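Gluconokinase (Sinorhizobium meliloti, PDB 3T61) probably transfers a phosphate group from ATP to D-gluconate, giving 6-phospho-D-gluconate and ADP. Local coordinates at residues L96-R105 / T147-T157; V26-V34 / L117-M128. All blocks are in the same frame, centred on the assembly; numbering follows the deposited sequence.

Contact 1: residues L96-R105 / T147-T157; sequences LKRSYRDKLR and TLEDPRGEVRT
The carboxylate of Glu154 is held by three arginines from successive turns of helix 98-106. Arg101 grips it side-on: NE donates to Glu154 OE1 and NH2 to Glu154 OE2 at 2.7 Å, both on the syn side, with guanidinium and carboxylate only 20° apart in plane. Each oxygen takes a second donor. Arg105 NH2 donates to the anti lone pair of Glu154 OE1, 2.8 Å away, whereas Arg98 NE comes down on Glu154 OE2 from above the carboxylate plane, at 2.7 Å. Arg98 reaches this spot because its chain, with CG anti to the backbone N (chi1 166°), bends at chi2 and chi3. Asp102, one turn after Arg98, forms a long salt bridge with Arg98 and one of poor hydrogen-bond angle with Arg105.

The Arg101 guanidinium is sandwiched, with Lys97 O over one face and Pro151 CB, 3.5 Å from Arg101 NE, over the other. At the start of the helix, Glu149 N donates to Leu96 O (2.9 Å), and Arg98 N meets Glu149 OE1 from above the carboxylate plane in a nearly straight bond (2.9 Å); water 1 joins the same oxygen to Ser99 OG. Leu96 CD2 also meets Leu148 CD1 at 3.9 Å. Further out, the type II turn from Pro151 to Glu154 presents the carboxylate to the helix, and Lys97 NZ pairs with Asp69.

With an alanine here instead of Glu154, Arg101 would probably lose its two-bond carboxylate mate, leaving Arg98 and Arg105 with Asp102 as their remaining network partner. Charge pairing at Glu154 adds to backbone bonds and leucine packing in joining loop and helix; four hydrogen bonds, two to each oxygen, probably keep it ionised.

Contact 2: residues V26-V34 / L117-M128; sequences VSGSGKSSV and LHGSESVLAERM. With PO4 (phosphate ion), chain C.
Leu117, next to last in strand 113-118, packs its side chain against the phosphate-binding loop: CD1 lies 3.5 Å from Lys31 N and meets Val34 CG2 tip to tip at 3.7 Å. Its carbonyl is linked through water 3 to Val26 N. In the following helix, Leu124 crosses Val26 at about a right angle, Leu124 CD1 touching Val26 CG2 at 3.7 Å, while its CD2 rests on Ser29. Arg127, bent at chi3 (79°), brings NH1 to Ser29 O in a weak bond of 3.4 Å. Selenomethionine Met128 lies against Gly28, which has no side chain there, with Met128 CE 3.5 Å from Gly28 O.

The loop backed by these residues fits a P-loop (Walker A) motif. The amides of Gly28, Gly30, Lys31 and Ser32 all donate to the bound phosphate, probably from the crystallisation liquor, and Lys31 NZ reaches its O2 at 2.6 Å, consistent with a site for an ATP phosphate. Leu117 also packs on Val23 of strand 21-24, Val34 and Arg127 meet Ile169 of helix 166-187, and Gln144 of helix 138-147 touches Val26.

In the fold
The two contacts lie about 18 Å apart, centre to centre, and their segments alternate along the chain: 26-34, 96-105, 117-128, then 147-157. Strand 113-118 connects them, following helix 98-106 of contact 1 and ending in contact 2; in the parallel sheet it lies between strands 21-24 and 157-161. Its Phe116 touches Leu148 and Pro151 of contact 1. The contacts also meet directly, as Leu96 and Leu148 pack on Val26, and Arg152 on His118. Thus the loop 147-157, which leads into edge strand 157-161, is joined to the same core as the probable nucleotide-phosphate site, with the second subunit touching contact 2 but not contact 1.

Contact 1: residues L96-R105 / T147-T157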
loop_
_atom_site.group_PDB
_atom_site.type_symbol
_atom_site.label_atom_id
_atom_site.label_comp_id
_atom_site.label_asym_id
_atom_site.label_seq_id
_atom_site.Cartn_x
_atom_site.Cartn_y
_atom_site.Cartn_z
ATOM N N LEU A 96 4.115 13.081 -8.989
ATOM C CA LEU A 96 3.492 13.375 -10.264
ATOM C C LEU A 96 3.168 14.815 -10.635
ATOM O O LEU A 96 3.427 15.223 -11.766
ATOM C CB LEU A 96 2.242 12.498 -10.415
ATOM C CG LEU A 96 2.497 10.984 -10.327
ATOM C CD1 LEU A 96 1.248 10.257 -10.744
ATOM C CD2 LEU A 96 3.663 10.575 -11.231
ATOM N N LYS A 97 2.599 15.589 -9.715
ATOM C CA LYS A 97 2.249 16.971 -10.030
ATOM C C LYS A 97 3.314 17.986 -9.642
ATOM O O LYS A 97 4.178 17.718 -8.804
ATOM C CB LYS A 97 0.923 17.347 -9.363
ATOM C CG LYS A 97 -0.255 16.509 -9.851
ATOM C CD LYS A 97 -1.549 16.921 -9.176
ATOM C CE LYS A 97 -2.702 16.057 -9.643
ATOM N NZ LYS A 97 -3.995 16.585 -9.155
ATOM N N ARG A 98 3.243 19.150 -10.282
ATOM C CA ARG A 98 4.157 20.253 -10.020
ATOM C C ARG A 98 3.976 20.713 -8.568
ATOM O O ARG A 98 4.950 21.029 -7.878
ATOM C CB ARG A 98 3.861 21.410 -10.991
ATOM C CG ARG A 98 4.522 22.728 -10.604
ATOM C CD ARG A 98 6.026 22.577 -10.517
ATOM N NE ARG A 98 6.665 22.848 -11.796
ATOM C CZ ARG A 98 6.970 24.066 -12.228
ATOM N NH1 ARG A 98 6.698 25.126 -11.473
ATOM N NH2 ARG A 98 7.538 24.229 -13.418
ATOM N N SER A 99 2.723 20.747 -8.117
ATOM C CA SER A 99 2.395 21.137 -6.745
ATOM C C SER A 99 3.231 20.312 -5.778
ATOM O O SER A 99 3.904 20.843 -4.903
ATOM C CB SER A 99 0.925 20.842 -6.418
ATOM O OG SER A 99 0.069 21.197 -7.476
ATOM N N TYR A 100 3.177 18.997 -5.940
ATOM C CA TYR A 100 3.912 18.121 -5.050
ATOM C C TYR A 100 5.407 18.408 -5.018
ATOM O O TYR A 100 5.996 18.503 -3.940
ATOM C CB TYR A 100 3.683 16.654 -5.421
ATOM C CG TYR A 100 2.237 16.256 -5.658
ATOM C CD1 TYR A 100 1.175 17.064 -5.247
ATOM C CD2 TYR A 100 1.932 15.033 -6.261
ATOM C CE1 TYR A 100 -0.151 16.659 -5.431
ATOM C CE2 TYR A 100 0.614 14.621 -6.446
ATOM C CZ TYR A 100 -0.418 15.434 -6.027
ATOM O OH TYR A 100 -1.714 15.010 -6.196
ATOM N N ARG A 101 6.023 18.555 -6.186
ATOM C CA ARG A 101 7.467 18.798 -6.246
ATOM C C ARG A 101 7.863 20.162 -5.665
ATOM O O ARG A 101 8.862 20.267 -4.964
ATOM C CB ARG A 101 7.971 18.663 -7.697
ATOM C CG ARG A 101 7.676 17.291 -8.326
ATOM C CD ARG A 101 8.326 17.124 -9.701
ATOM N NE ARG A 101 7.725 17.942 -10.753
ATOM C CZ ARG A 101 6.651 17.607 -11.461
ATOM N NH1 ARG A 101 6.022 16.455 -11.237
ATOM N NH2 ARG A 101 6.221 18.412 -12.426
ATOM N N ASP A 102 7.092 21.205 -5.961
ATOM C CA ASP A 102 7.413 22.528 -5.415
ATOM C C ASP A 102 7.379 22.502 -3.883
ATOM O O ASP A 102 8.217 23.123 -3.234
ATOM C CB ASP A 102 6.451 23.603 -5.946
ATOM C CG ASP A 102 6.675 23.900 -7.418
ATOM O OD1 ASP A 102 7.810 23.685 -7.887
ATOM O OD2 ASP A 102 5.728 24.352 -8.102
ATOM N N LYS A 103 6.417 21.778 -3.309
ATOM C CA LYS A 103 6.318 21.668 -1.856
ATOM C C LYS A 103 7.526 20.940 -1.303
ATOM O O LYS A 103 8.164 21.407 -0.358
ATOM C CB LYS A 103 5.052 20.919 -1.440
ATOM C CG LYS A 103 4.008 21.808 -0.810
ATOM C CD LYS A 103 4.552 22.532 0.421
ATOM C CE LYS A 103 3.538 23.539 0.931
ATOM N NZ LYS A 103 4.016 24.313 2.108
ATOM N N LEU A 104 7.843 19.794 -1.894
ATOM C CA LEU A 104 8.988 19.008 -1.457
ATOM C C LEU A 104 10.284 19.841 -1.477
ATOM O O LEU A 104 11.149 19.686 -0.605
ATOM C CB LEU A 104 9.132 17.765 -2.343
ATOM C CG LEU A 104 8.041 16.691 -2.212
ATOM C CD1 LEU A 104 8.417 15.485 -3.042
ATOM C CD2 LEU A 104 7.886 16.277 -0.738
ATOM N N ARG A 105 10.414 20.720 -2.469
ATOM C CA ARG A 105 11.589 21.588 -2.582
ATOM C C ARG A 105 11.677 22.549 -1.400
ATOM O O ARG A 105 12.770 22.868 -0.940
ATOM C CB ARG A 105 11.550 22.395 -3.886
ATOM C CG ARG A 105 12.069 21.655 -5.106
ATOM C CD ARG A 105 11.664 22.366 -6.392
ATOM N NE ARG A 105 11.865 21.493 -7.540
ATOM C CZ ARG A 105 10.984 21.322 -8.518
ATOM N NH1 ARG A 105 9.827 21.966 -8.503
ATOM N NH2 ARG A 105 11.266 20.493 -9.507
ATOM N N THR A 147 -2.099 11.749 -14.971
ATOM C CA THR A 147 -1.837 12.580 -13.803
ATOM C C THR A 147 -0.432 13.184 -13.835
ATOM O O THR A 147 -0.211 14.281 -13.319
ATOM C CB THR A 147 -2.028 11.766 -12.503
ATOM O OG1 THR A 147 -3.364 11.252 -12.465
ATOM C CG2 THR A 147 -1.786 12.635 -11.277
ATOM N N LEU A 148 0.507 12.475 -14.456
ATOM C CA LEU A 148 1.887 12.950 -14.547
ATOM C C LEU A 148 2.033 14.286 -15.272
ATOM O O LEU A 148 1.569 14.461 -16.403
ATOM C CB LEU A 148 2.779 11.918 -15.252
ATOM C CG LEU A 148 4.212 12.394 -15.562
ATOM C CD1 LEU A 148 4.997 12.589 -14.279
ATOM C CD2 LEU A 148 4.914 11.392 -16.450
ATOM N N GLU A 149 2.675 15.226 -14.598
ATOM C CA GLU A 149 2.949 16.532 -15.163
ATOM C C GLU A 149 4.459 16.512 -15.351
ATOM O O GLU A 149 5.210 16.518 -14.372
ATOM C CB GLU A 149 2.535 17.633 -14.189
ATOM C CG GLU A 149 1.040 17.879 -14.161
ATOM C CD GLU A 149 0.591 18.642 -12.930
ATOM O OE1 GLU A 149 1.326 19.535 -12.466
ATOM O OE2 GLU A 149 -0.510 18.349 -12.434
ATOM N N ASP A 150 4.891 16.460 -16.611
ATOM C CA ASP A 150 6.311 16.395 -16.946
ATOM C C ASP A 150 7.164 17.415 -16.202
ATOM O O ASP A 150 6.952 18.623 -16.313
ATOM C CB ASP A 150 6.513 16.561 -18.453
ATOM C CG ASP A 150 7.880 16.084 -18.904
ATOM O OD1 ASP A 150 8.894 16.620 -18.412
ATOM O OD2 ASP A 150 7.939 15.163 -19.743
ATOM N N PRO A 151 8.155 16.932 -15.436
ATOM C CA PRO A 151 9.053 17.794 -14.657
ATOM C C PRO A 151 10.207 18.423 -15.428
ATOM O O PRO A 151 10.837 19.354 -14.941
ATOM C CB PRO A 151 9.556 16.858 -13.574
ATOM C CG PRO A 151 9.705 15.566 -14.342
ATOM C CD PRO A 151 8.419 15.508 -15.152
ATOM N N ARG A 152 10.491 17.915 -16.620
ATOM C CA ARG A 152 11.594 18.444 -17.408
ATOM C C ARG A 152 11.525 19.955 -17.551
ATOM O O ARG A 152 10.476 20.530 -17.844
ATOM C CB ARG A 152 11.652 17.743 -18.769
ATOM C CG ARG A 152 12.280 16.360 -18.632
ATOM C CD ARG A 152 12.220 15.528 -19.885
ATOM N NE ARG A 152 10.859 15.132 -20.223
ATOM C CZ ARG A 152 10.567 14.170 -21.092
ATOM N NH1 ARG A 152 11.549 13.510 -21.701
ATOM N NH2 ARG A 152 9.302 13.872 -21.355
ATOM N N GLY A 153 12.657 20.598 -17.310
ATOM C CA GLY A 153 12.695 22.043 -17.382
ATOM C C GLY A 153 12.817 22.591 -15.973
ATOM O O GLY A 153 13.533 23.566 -15.741
ATOM N N GLU A 154 12.123 21.955 -15.031
ATOM C CA GLU A 154 12.170 22.372 -13.634
ATOM C C GLU A 154 13.607 22.252 -13.142
ATOM O O GLU A 154 14.404 21.508 -13.711
ATOM C CB GLU A 154 11.223 21.507 -12.786
ATOM C CG GLU A 154 9.746 21.784 -13.067
ATOM C CD GLU A 154 8.806 20.778 -12.428
ATOM O OE1 GLU A 154 9.171 20.196 -11.385
ATOM O OE2 GLU A 154 7.691 20.581 -12.960
ATOM N N VAL A 155 13.930 22.987 -12.083
ATOM C CA VAL A 155 15.278 22.998 -11.529
ATOM C C VAL A 155 15.810 21.672 -11.008
ATOM O O VAL A 155 15.055 20.823 -10.549
ATOM C CB VAL A 155 15.391 24.048 -10.397
ATOM C CG1 VAL A 155 15.128 25.429 -10.957
ATOM C CG2 VAL A 155 14.399 23.727 -9.272
ATOM N N ARG A 156 17.129 21.517 -11.088
ATOM C CA ARG A 156 17.835 20.330 -10.614
ATOM C C ARG A 156 17.088 19.017 -10.871
ATOM O O ARG A 156 16.900 18.201 -9.962
ATOM C CB ARG A 156 18.136 20.486 -9.115
ATOM C CG ARG A 156 19.005 21.708 -8.772
ATOM C CD ARG A 156 19.220 21.843 -7.266
ATOM N NE ARG A 156 17.951 21.998 -6.553
ATOM C CZ ARG A 156 17.235 23.119 -6.518
ATOM N NH1 ARG A 156 17.663 24.202 -7.151
ATOM N NH2 ARG A 156 16.080 23.154 -5.867
ATOM N N THR A 157 16.689 18.819 -12.126
ATOM C CA THR A 157 15.962 17.628 -12.546
ATOM C C THR A 157 16.701 16.874 -13.655
ATOM O O THR A 157 17.047 17.448 -14.687
ATOM C CB THR A 157 14.556 18.000 -13.065
ATOM O OG1 THR A 157 13.860 18.748 -12.061
ATOM C CG2 THR A 157 13.754 16.749 -13.401
HETATM O O HOH W 1 0.249 20.820 -10.096
HETATM O O HOH W 2 14.466 20.287 -7.707
#

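Contact 2: residues V26-V34 / L117-M128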
loop_
_atom_site.group_PDB
_atom_site.type_symbol
_atom_site.label_atom_id
_atom_site.label_comp_id
_atom_site.label_asym_id
_atom_site.label_seq_id
_atom_site.Cartn_x
_atom_site.Cartn_y
_atom_site.Cartn_z
ATOM N N VAL A 26 5.985 7.457 -12.715
ATOM C CA VAL A 26 4.767 6.683 -12.459
ATOM C C VAL A 26 5.045 5.322 -11.844
ATOM O O VAL A 26 6.181 4.841 -11.850
ATOM C CB VAL A 26 3.916 6.457 -13.747
ATOM C CG1 VAL A 26 3.482 7.799 -14.333
ATOM C CG2 VAL A 26 4.709 5.634 -14.769
ATOM N N SER A 27 3.993 4.708 -11.313
ATOM C CA SER A 27 4.108 3.400 -10.687
ATOM C C SER A 27 4.632 2.399 -11.708
ATOM O O SER A 27 4.180 2.385 -12.853
ATOM C CB SER A 27 2.747 2.946 -10.160
ATOM O OG SER A 27 2.912 2.155 -8.986
ATOM N N GLY A 28 5.602 1.587 -11.291
ATOM C CA GLY A 28 6.187 0.594 -12.176
ATOM C C GLY A 28 7.355 1.069 -13.030
ATOM O O GLY A 28 7.891 0.301 -13.835
ATOM N N SER A 29 7.753 2.327 -12.868
ATOM C CA SER A 29 8.866 2.878 -13.644
ATOM C C SER A 29 10.223 2.430 -13.113
ATOM O O SER A 29 11.230 2.543 -13.805
ATOM C CB SER A 29 8.792 4.407 -13.661
ATOM O OG SER A 29 8.820 4.926 -12.340
ATOM N N GLY A 30 10.246 1.932 -11.880
ATOM C CA GLY A 30 11.485 1.446 -11.283
ATOM C C GLY A 30 12.164 2.370 -10.273
ATOM O O GLY A 30 13.368 2.266 -10.061
ATOM N N LYS A 31 11.403 3.267 -9.645
ATOM C CA LYS A 31 11.974 4.194 -8.672
ATOM C C LYS A 31 12.738 3.508 -7.549
ATOM O O LYS A 31 13.835 3.942 -7.193
ATOM C CB LYS A 31 10.892 5.092 -8.067
ATOM C CG LYS A 31 10.212 6.026 -9.055
ATOM C CD LYS A 31 9.116 6.885 -8.398
ATOM C CE LYS A 31 7.999 6.048 -7.786
ATOM N NZ LYS A 31 7.190 5.370 -8.834
ATOM N N SER A 32 12.177 2.454 -6.962
ATOM C CA SER A 32 12.888 1.774 -5.876
ATOM C C SER A 32 14.201 1.117 -6.329
ATOM O O SER A 32 15.200 1.214 -5.617
ATOM C CB SER A 32 11.987 0.737 -5.178
ATOM O OG SER A 32 11.516 -0.224 -6.106
ATOM N N SER A 33 14.217 0.439 -7.479
ATOM C CA SER A 33 15.471 -0.181 -7.931
ATOM C C SER A 33 16.549 0.876 -8.199
ATOM O O SER A 33 17.697 0.743 -7.776
ATOM C CB SER A 33 15.246 -1.002 -9.202
ATOM O OG SER A 33 14.352 -2.073 -8.961
ATOM N N VAL A 34 16.159 1.928 -8.910
ATOM C CA VAL A 34 17.080 3.002 -9.242
ATOM C C VAL A 34 17.468 3.772 -7.992
ATOM O O VAL A 34 18.643 4.098 -7.785
ATOM C CB VAL A 34 16.450 3.981 -10.253
ATOM C CG1 VAL A 34 17.403 5.132 -10.519
ATOM C CG2 VAL A 34 16.097 3.247 -11.546
ATOM N N LEU A 117 12.245 9.113 -13.971
ATOM C CA LEU A 117 12.267 7.889 -14.768
ATOM C C LEU A 117 11.021 7.938 -15.637
ATOM O O LEU A 117 9.923 8.081 -15.120
ATOM C CB LEU A 117 12.214 6.661 -13.863
ATOM C CG LEU A 117 13.341 6.523 -12.843
ATOM C CD1 LEU A 117 13.076 5.297 -11.985
ATOM C CD2 LEU A 117 14.713 6.443 -13.553
ATOM N N HIS A 118 11.187 7.800 -16.949
ATOM C CA HIS A 118 10.049 7.887 -17.849
ATOM C C HIS A 118 10.102 6.965 -19.082
ATOM O O HIS A 118 11.173 6.562 -19.563
ATOM C CB HIS A 118 9.905 9.333 -18.316
ATOM C CG HIS A 118 11.036 9.789 -19.182
ATOM N ND1 HIS A 118 10.958 9.803 -20.558
ATOM C CD2 HIS A 118 12.303 10.162 -18.874
ATOM C CE1 HIS A 118 12.126 10.164 -21.061
ATOM N NE2 HIS A 118 12.961 10.386 -20.061
ATOM N N GLY A 119 8.913 6.660 -19.587
ATOM C CA GLY A 119 8.779 5.814 -20.755
ATOM C C GLY A 119 7.326 5.882 -21.164
ATOM O O GLY A 119 6.499 6.399 -20.409
ATOM N N SER A 120 7.015 5.376 -22.350
ATOM C CA SER A 120 5.643 5.381 -22.843
ATOM C C SER A 120 4.877 4.278 -22.141
ATOM O O SER A 120 5.469 3.382 -21.549
ATOM C CB SER A 120 5.615 5.117 -24.351
ATOM O OG SER A 120 6.126 3.817 -24.620
ATOM N N GLU A 121 3.555 4.341 -22.226
ATOM C CA GLU A 121 2.716 3.329 -21.601
ATOM C C GLU A 121 3.143 1.928 -22.015
ATOM O O GLU A 121 3.240 1.023 -21.180
ATOM C CB GLU A 121 1.248 3.528 -21.991
ATOM C CG GLU A 121 0.328 2.522 -21.312
ATOM C CD GLU A 121 -1.124 2.664 -21.710
ATOM O OE1 GLU A 121 -1.694 3.768 -21.563
ATOM O OE2 GLU A 121 -1.703 1.655 -22.162
ATOM N N SER A 122 3.403 1.752 -23.307
ATOM C CA SER A 122 3.798 0.450 -23.834
ATOM C C SER A 122 5.070 -0.092 -23.199
ATOM O O SER A 122 5.118 -1.243 -22.768
ATOM C CB SER A 122 3.986 0.530 -25.354
ATOM O OG SER A 122 2.860 1.123 -25.972
ATOM N N VAL A 123 6.109 0.736 -23.157
ATOM C CA VAL A 123 7.377 0.306 -22.584
ATOM C C VAL A 123 7.224 0.037 -21.095
ATOM O O VAL A 123 7.737 -0.956 -20.583
ATOM C CB VAL A 123 8.481 1.361 -22.811
ATOM C CG1 VAL A 123 9.730 0.983 -22.038
ATOM C CG2 VAL A 123 8.799 1.458 -24.291
ATOM N N LEU A 124 6.529 0.935 -20.402
ATOM C CA LEU A 124 6.300 0.765 -18.974
ATOM C C LEU A 124 5.577 -0.553 -18.702
ATOM O O LEU A 124 6.017 -1.345 -17.871
ATOM C CB LEU A 124 5.480 1.941 -18.430
ATOM C CG LEU A 124 6.236 3.272 -18.335
ATOM C CD1 LEU A 124 5.263 4.419 -18.193
ATOM C CD2 LEU A 124 7.215 3.216 -17.162
ATOM N N ALA A 125 4.475 -0.799 -19.415
ATOM C CA ALA A 125 3.709 -2.034 -19.216
ATOM C C ALA A 125 4.554 -3.277 -19.476
ATOM O O ALA A 125 4.538 -4.231 -18.696
ATOM C CB ALA A 125 2.483 -2.045 -20.114
ATOM N N GLU A 126 5.298 -3.257 -20.575
ATOM C CA GLU A 126 6.139 -4.381 -20.944
ATOM C C GLU A 126 7.209 -4.660 -19.900
ATOM O O GLU A 126 7.445 -5.811 -19.541
ATOM C CB GLU A 126 6.788 -4.106 -22.305
ATOM C CG GLU A 126 7.491 -5.298 -22.952
ATOM C CD GLU A 126 8.758 -5.734 -22.226
ATOM O OE1 GLU A 126 9.533 -4.852 -21.787
ATOM O OE2 GLU A 126 8.986 -6.962 -22.111
ATOM N N ARG A 127 7.856 -3.610 -19.406
ATOM C CA ARG A 127 8.915 -3.791 -18.414
ATOM C C ARG A 127 8.409 -4.468 -17.138
ATOM O O ARG A 127 9.102 -5.303 -16.550
ATOM C CB ARG A 127 9.562 -2.445 -18.073
ATOM C CG ARG A 127 10.271 -1.777 -19.246
ATOM C CD ARG A 127 11.016 -0.503 -18.816
ATOM N NE ARG A 127 12.305 -0.767 -18.174
ATOM C CZ ARG A 127 12.602 -0.473 -16.906
ATOM N NH1 ARG A 127 11.700 0.100 -16.114
ATOM N NH2 ARG A 127 13.815 -0.738 -16.435
HETATM N N MSE A 128 7.205 -4.106 -16.713
HETATM C CA MSE A 128 6.626 -4.689 -15.509
HETATM C C MSE A 128 6.331 -6.173 -15.686
HETATM O O MSE A 128 6.602 -6.987 -14.797
HETATM C CB MSE A 128 5.361 -3.927 -15.127
HETATM C CG MSE A 128 5.660 -2.715 -14.263
HETATM SE SE MSE A 128 6.115 -3.290 -12.435
HETATM C CE MSE A 128 8.034 -2.853 -12.319
HETATM P P PO4 C . 8.203 1.587 -8.877
HETATM O O1 PO4 C . 9.228 1.272 -7.611
HETATM O O2 PO4 C . 8.367 3.102 -9.444
HETATM O O3 PO4 C . 8.636 0.602 -10.013
HETATM O O4 PO4 C . 6.644 1.452 -8.495
HETATM O O HOH W 3 7.096 8.228 -15.310
#